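Fatty Acid Kinase (Fak) B3 protein (Streptococcus pneumoniae, PDB 6CNG) binds linoleic acid in an internal pocket and probably serves as a fatty acid carrier protein in lipid metabolism. Local coordinates at residues K175-F180 / M296-D301. Residues are numbered along the deposited sequence; the frame is centred on the assembly and turned at random.
Sequences KTKLLF and MGYEID. With NA (sodium ion), chain D; EIC (linoleic acid), chain C.
Y298 leans across from its own strand onto the neighbouring one, its ring lying over K177 and beside L179. With CG between the backbone N and the carbonyl carbon (chi1 62°), the ring is swung toward strand 176-180, and K177 CB sits over one face in a CH-pi contact, 4.0 Å from the ring centroid. The ring edge faces the backbone N of L179, while CD1 of L179 touches Y298 CE1. At the far end of the ring, a water bonded to both Y298 OH and L178 O ties the hydroxyl back to the strand that the ring crosses. L179 and M296 run side by side in the same direction, and the bend at the end of the methionine brings M296 CE to 4.0 Å from L179 CD1. Farther along the same face, the lysine chain, kinked at chi2 (-76°), passes I300, with K177 CE 3.8 Å from I300 CD1. On the face of T176 and L178, G297 has no side chain, and L178 CD1 lies 3.3 Å from M296 O. Beneath these side chains the antiparallel strands are joined by paired backbone bonds at K177-Y298 and L179-M296, with I300 N to K175 O (2.7 Å) extending the ladder. T176 O binds the sodium ion at 2.3 Å, with E144 and Q173 completing the protein ligands, and L178 CD2 and the F180 ring touch the linoleic acid chain. E299 is held by Y172 and the backbone N of R248. The pair is central in a six-stranded mixed sheet, flanked by strands 207-213 and 247-253; helix 228-242 packs on L179, M296 and Y298, whereas helix 143-157 meets T176 and L178.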
ATOM      1  N   LYS A 175       0.307  13.788  -7.171  1.00 15.66           N
ATOM      2  CA  LYS A 175       0.132  13.195  -8.490  1.00 17.06           C
ATOM      3  C   LYS A 175      -0.259  11.730  -8.439  1.00 12.14           C
ATOM      4  O   LYS A 175      -0.412  11.122  -9.491  1.00 16.33           O
ATOM      5  CB  LYS A 175       1.444  13.235  -9.318  1.00 21.74           C
ATOM      6  CG  LYS A 175       1.906  14.586  -9.847  1.00 37.27           C
ATOM      7  CD  LYS A 175       3.325  14.496 -10.469  1.00 44.19           C
ATOM      8  CE  LYS A 175       4.273  15.620  -9.980  1.00 36.57           C
ATOM      9  NZ  LYS A 175       5.510  15.096  -9.305  1.00 21.58           N
ATOM     10  N   THR A 176      -0.382  11.147  -7.256  1.00 14.25           N
ATOM     11  CA  THR A 176      -0.626   9.725  -7.099  1.00 14.02           C
ATOM     12  C   THR A 176      -1.950   9.490  -6.384  1.00 16.88           C
ATOM     13  O   THR A 176      -2.329  10.244  -5.473  1.00 17.09           O
ATOM     14  CB  THR A 176       0.518   9.024  -6.333  1.00 14.48           C
ATOM     15  OG1 THR A 176       0.668   9.573  -5.024  1.00 19.34           O
ATOM     16  CG2 THR A 176       1.799   9.174  -7.058  1.00 17.37           C
ATOM     17  N   LYS A 177      -2.634   8.424  -6.804  1.00 14.17           N
ATOM     18  CA  LYS A 177      -3.954   8.071  -6.308  1.00 12.02           C
ATOM     19  C   LYS A 177      -4.053   6.553  -6.137  1.00 10.73           C
ATOM     20  O   LYS A 177      -3.175   5.802  -6.563  1.00 12.35           O
ATOM     21  CB  LYS A 177      -5.037   8.619  -7.256  1.00 18.18           C
ATOM     22  CG  LYS A 177      -4.981  10.181  -7.515  1.00 17.65           C
ATOM     23  CD  LYS A 177      -5.495  11.049  -6.373  1.00 21.56           C
ATOM     24  CE  LYS A 177      -5.240  12.583  -6.573  1.00 24.59           C
ATOM     25  NZ  LYS A 177      -5.555  13.428  -5.364  1.00 23.57           N
ATOM     26  N   LEU A 178      -5.155   6.103  -5.518  1.00 13.60           N
ATOM     27  CA  LEU A 178      -5.449   4.682  -5.361  1.00 13.13           C
ATOM     28  C   LEU A 178      -6.890   4.381  -5.750  1.00 10.78           C
ATOM     29  O   LEU A 178      -7.813   5.060  -5.319  1.00 11.93           O
ATOM     30  CB  LEU A 178      -5.217   4.214  -3.911  1.00 13.01           C
ATOM     31  CG  LEU A 178      -5.415   2.703  -3.677  1.00 12.35           C
ATOM     32  CD1 LEU A 178      -4.249   1.903  -4.154  1.00 15.50           C
ATOM     33  CD2 LEU A 178      -5.653   2.385  -2.240  1.00 16.49           C
ATOM     34  N   LEU A 179      -7.082   3.346  -6.543  1.00 10.83           N
ATOM     35  CA  LEU A 179      -8.388   2.749  -6.746  1.00 10.96           C
ATOM     36  C   LEU A 179      -8.295   1.305  -6.284  1.00 11.63           C
ATOM     37  O   LEU A 179      -7.276   0.650  -6.490  1.00 15.41           O
ATOM     38  CB  LEU A 179      -8.769   2.748  -8.216  1.00 13.09           C
ATOM     39  CG  LEU A 179      -9.581   3.892  -8.815  1.00 20.37           C
ATOM     40  CD1 LEU A 179      -9.518   3.863 -10.329  1.00 21.47           C
ATOM     41  CD2 LEU A 179     -11.028   3.795  -8.403  1.00 25.27           C
ATOM     42  N   PHE A 180      -9.343   0.816  -5.644  1.00 13.46           N
ATOM     43  CA  PHE A 180      -9.395  -0.585  -5.248  1.00 13.11           C
ATOM     44  C   PHE A 180     -10.678  -1.217  -5.746  1.00 12.52           C
ATOM     45  O   PHE A 180     -11.682  -0.541  -5.972  1.00 12.49           O
ATOM     46  CB  PHE A 180      -9.232  -0.760  -3.740  1.00 10.76           C
ATOM     47  CG  PHE A 180     -10.200   0.020  -2.923  1.00 11.42           C
ATOM     48  CD1 PHE A 180     -11.493  -0.416  -2.754  1.00 11.96           C
ATOM     49  CD2 PHE A 180      -9.800   1.180  -2.290  1.00 12.22           C
ATOM     50  CE1 PHE A 180     -12.355   0.285  -2.002  1.00 17.16           C
ATOM     51  CE2 PHE A 180     -10.672   1.892  -1.531  1.00 14.07           C
ATOM     52  CZ  PHE A 180     -11.942   1.460  -1.380  1.00 15.13           C
ATOM     53  N   MET A 296      -4.836  -0.685  -6.742  1.00 14.73           N
ATOM     54  CA  MET A 296      -4.101  -0.150  -7.865  1.00 11.11           C
ATOM     55  C   MET A 296      -3.663   1.280  -7.567  1.00 11.68           C
ATOM     56  O   MET A 296      -4.498   2.161  -7.393  1.00 13.23           O
ATOM     57  CB  MET A 296      -5.037  -0.190  -9.060  1.00 12.08           C
ATOM     58  CG  MET A 296      -4.574   0.556 -10.211  1.00 13.02           C
ATOM     59  SD  MET A 296      -5.499   0.124 -11.689  1.00 19.89           S
ATOM     60  CE  MET A 296      -7.118   0.834 -11.313  1.00 18.12           C
ATOM     61  N   GLY A 297      -2.357   1.498  -7.511  1.00 10.60           N
ATOM     62  CA  GLY A 297      -1.817   2.836  -7.458  1.00 12.45           C
ATOM     63  C   GLY A 297      -1.497   3.346  -8.851  1.00 10.76           C
ATOM     64  O   GLY A 297      -1.141   2.580  -9.741  1.00 11.44           O
ATOM     65  N   TYR A 298      -1.650   4.655  -9.040  1.00 13.70           N
ATOM     66  CA  TYR A 298      -1.450   5.226 -10.370  1.00 12.03           C
ATOM     67  C   TYR A 298      -1.120   6.708 -10.304  1.00 14.24           C
ATOM     68  O   TYR A 298      -1.386   7.395  -9.314  1.00 13.79           O
ATOM     69  CB  TYR A 298      -2.644   4.978 -11.314  1.00 11.13           C
ATOM     70  CG  TYR A 298      -3.949   5.595 -10.872  1.00 12.62           C
ATOM     71  CD1 TYR A 298      -4.792   4.952  -9.963  1.00 11.56           C
ATOM     72  CD2 TYR A 298      -4.357   6.845 -11.365  1.00 13.66           C
ATOM     73  CE1 TYR A 298      -5.978   5.512  -9.559  1.00 12.54           C
ATOM     74  CE2 TYR A 298      -5.564   7.424 -10.951  1.00 16.84           C
ATOM     75  CZ  TYR A 298      -6.372   6.753 -10.061  1.00 13.33           C
ATOM     76  OH  TYR A 298      -7.542   7.315  -9.666  1.00 16.10           O
ATOM     77  N   GLU A 299      -0.533   7.184 -11.392  1.00 11.62           N
ATOM     78  CA  GLU A 299      -0.169   8.582 -11.556  1.00 11.43           C
ATOM     79  C   GLU A 299      -1.225   9.336 -12.353  1.00 15.26           C
ATOM     80  O   GLU A 299      -1.778   8.812 -13.320  1.00 15.27           O
ATOM     81  CB  GLU A 299       1.160   8.669 -12.300  1.00 14.46           C
ATOM     82  CG  GLU A 299       2.354   8.153 -11.522  1.00 17.02           C
ATOM     83  CD  GLU A 299       3.623   8.207 -12.307  1.00 15.91           C
ATOM     84  OE1 GLU A 299       3.530   8.233 -13.556  1.00 15.59           O
ATOM     85  OE2 GLU A 299       4.684   8.208 -11.661  1.00 15.67           O
ATOM     86  N   ILE A 300      -1.479  10.585 -11.957  1.00 14.56           N
ATOM     87  CA  ILE A 300      -2.305  11.523 -12.714  1.00 21.22           C
ATOM     88  C   ILE A 300      -1.506  12.776 -13.071  1.00 21.79           C
ATOM     89  O   ILE A 300      -0.450  13.048 -12.504  1.00 26.54           O
ATOM     90  CB  ILE A 300      -3.602  11.910 -11.966  1.00 17.70           C
ATOM     91  CG1 ILE A 300      -3.295  12.770 -10.748  1.00 17.77           C
ATOM     92  CG2 ILE A 300      -4.315  10.692 -11.532  1.00 16.70           C
ATOM     93  CD1 ILE A 300      -4.492  13.440 -10.196  1.00 20.85           C
ATOM     94  N   ASP A 301      -2.037  13.544 -14.023  1.00 31.61           N
ATOM     95  CA  ASP A 301      -1.546  14.888 -14.424  1.00 43.82           C
ATOM     96  C   ASP A 301      -0.152  15.399 -13.982  1.00 59.36           C
ATOM     97  O   ASP A 301       0.807  14.640 -13.826  1.00 65.06           O
ATOM     98  CB  ASP A 301      -2.650  15.941 -14.117  1.00 36.89           C
ATOM     99  CG  ASP A 301      -2.432  16.710 -12.806  1.00 38.80           C
ATOM    100  OD1 ASP A 301      -1.637  16.295 -11.938  1.00 43.38           O
ATOM    101  OD2 ASP A 301      -3.087  17.766 -12.642  1.00 42.24           O
ATOM    102  OXT ASP A 301       0.091  16.608 -13.827  1.00 63.39           O
TER
HETATM  103 NA    NA D 302      -2.110  10.791  -3.234  1.00 27.90          NA
HETATM  104  C1  EIC C 301      -3.263  -2.172  11.770  1.00 14.19           C
HETATM  105  C2  EIC C 301      -3.298  -2.198  10.246  1.00 13.81           C
HETATM  106  C3  EIC C 301      -4.636  -1.809   9.658  1.00 14.76           C
HETATM  107  C4  EIC C 301      -4.535  -1.556   8.171  1.00 14.42           C
HETATM  108  C5  EIC C 301      -5.843  -1.066   7.590  1.00 16.08           C
HETATM  109  C6  EIC C 301      -5.716  -0.701   6.114  1.00 19.13           C
HETATM  110  C7  EIC C 301      -5.649  -1.918   5.182  1.00 18.75           C
HETATM  111  C8  EIC C 301      -5.358  -1.496   3.753  1.00 16.27           C
HETATM  112  C9  EIC C 301      -5.183  -2.747   2.925  1.00 16.21           C
HETATM  113  C10 EIC C 301      -6.176  -3.252   2.227  1.00 14.76           C
HETATM  114  C11 EIC C 301      -7.569  -2.639   2.211  1.00 16.94           C
HETATM  115  C12 EIC C 301      -7.969  -2.587   0.743  1.00 18.47           C
HETATM  116  C13 EIC C 301      -8.441  -1.522   0.132  1.00 15.79           C
HETATM  117  C14 EIC C 301      -8.675  -0.209   0.850  1.00 18.26           C
HETATM  118  C15 EIC C 301      -7.418   0.657   0.868  1.00 16.27           C
HETATM  119  C16 EIC C 301      -7.718   1.970   1.575  1.00 17.70           C
HETATM  120  C17 EIC C 301      -6.477   2.793   1.763  1.00 14.59           C
HETATM  121  C18 EIC C 301      -6.824   4.063   2.507  1.00 15.71           C
HETATM  122  O1  EIC C 301      -2.752  -1.203  12.394  1.00 18.05           O
HETATM  123  O2  EIC C 301      -3.757  -3.136  12.405  1.00 19.13           O
HETATM  124  O   HOH W   1      -8.686   6.991  -7.095  1.00 17.11           O
HETATM  125  O   HOH W   2      -1.928  10.649  -0.984  1.00 20.67           O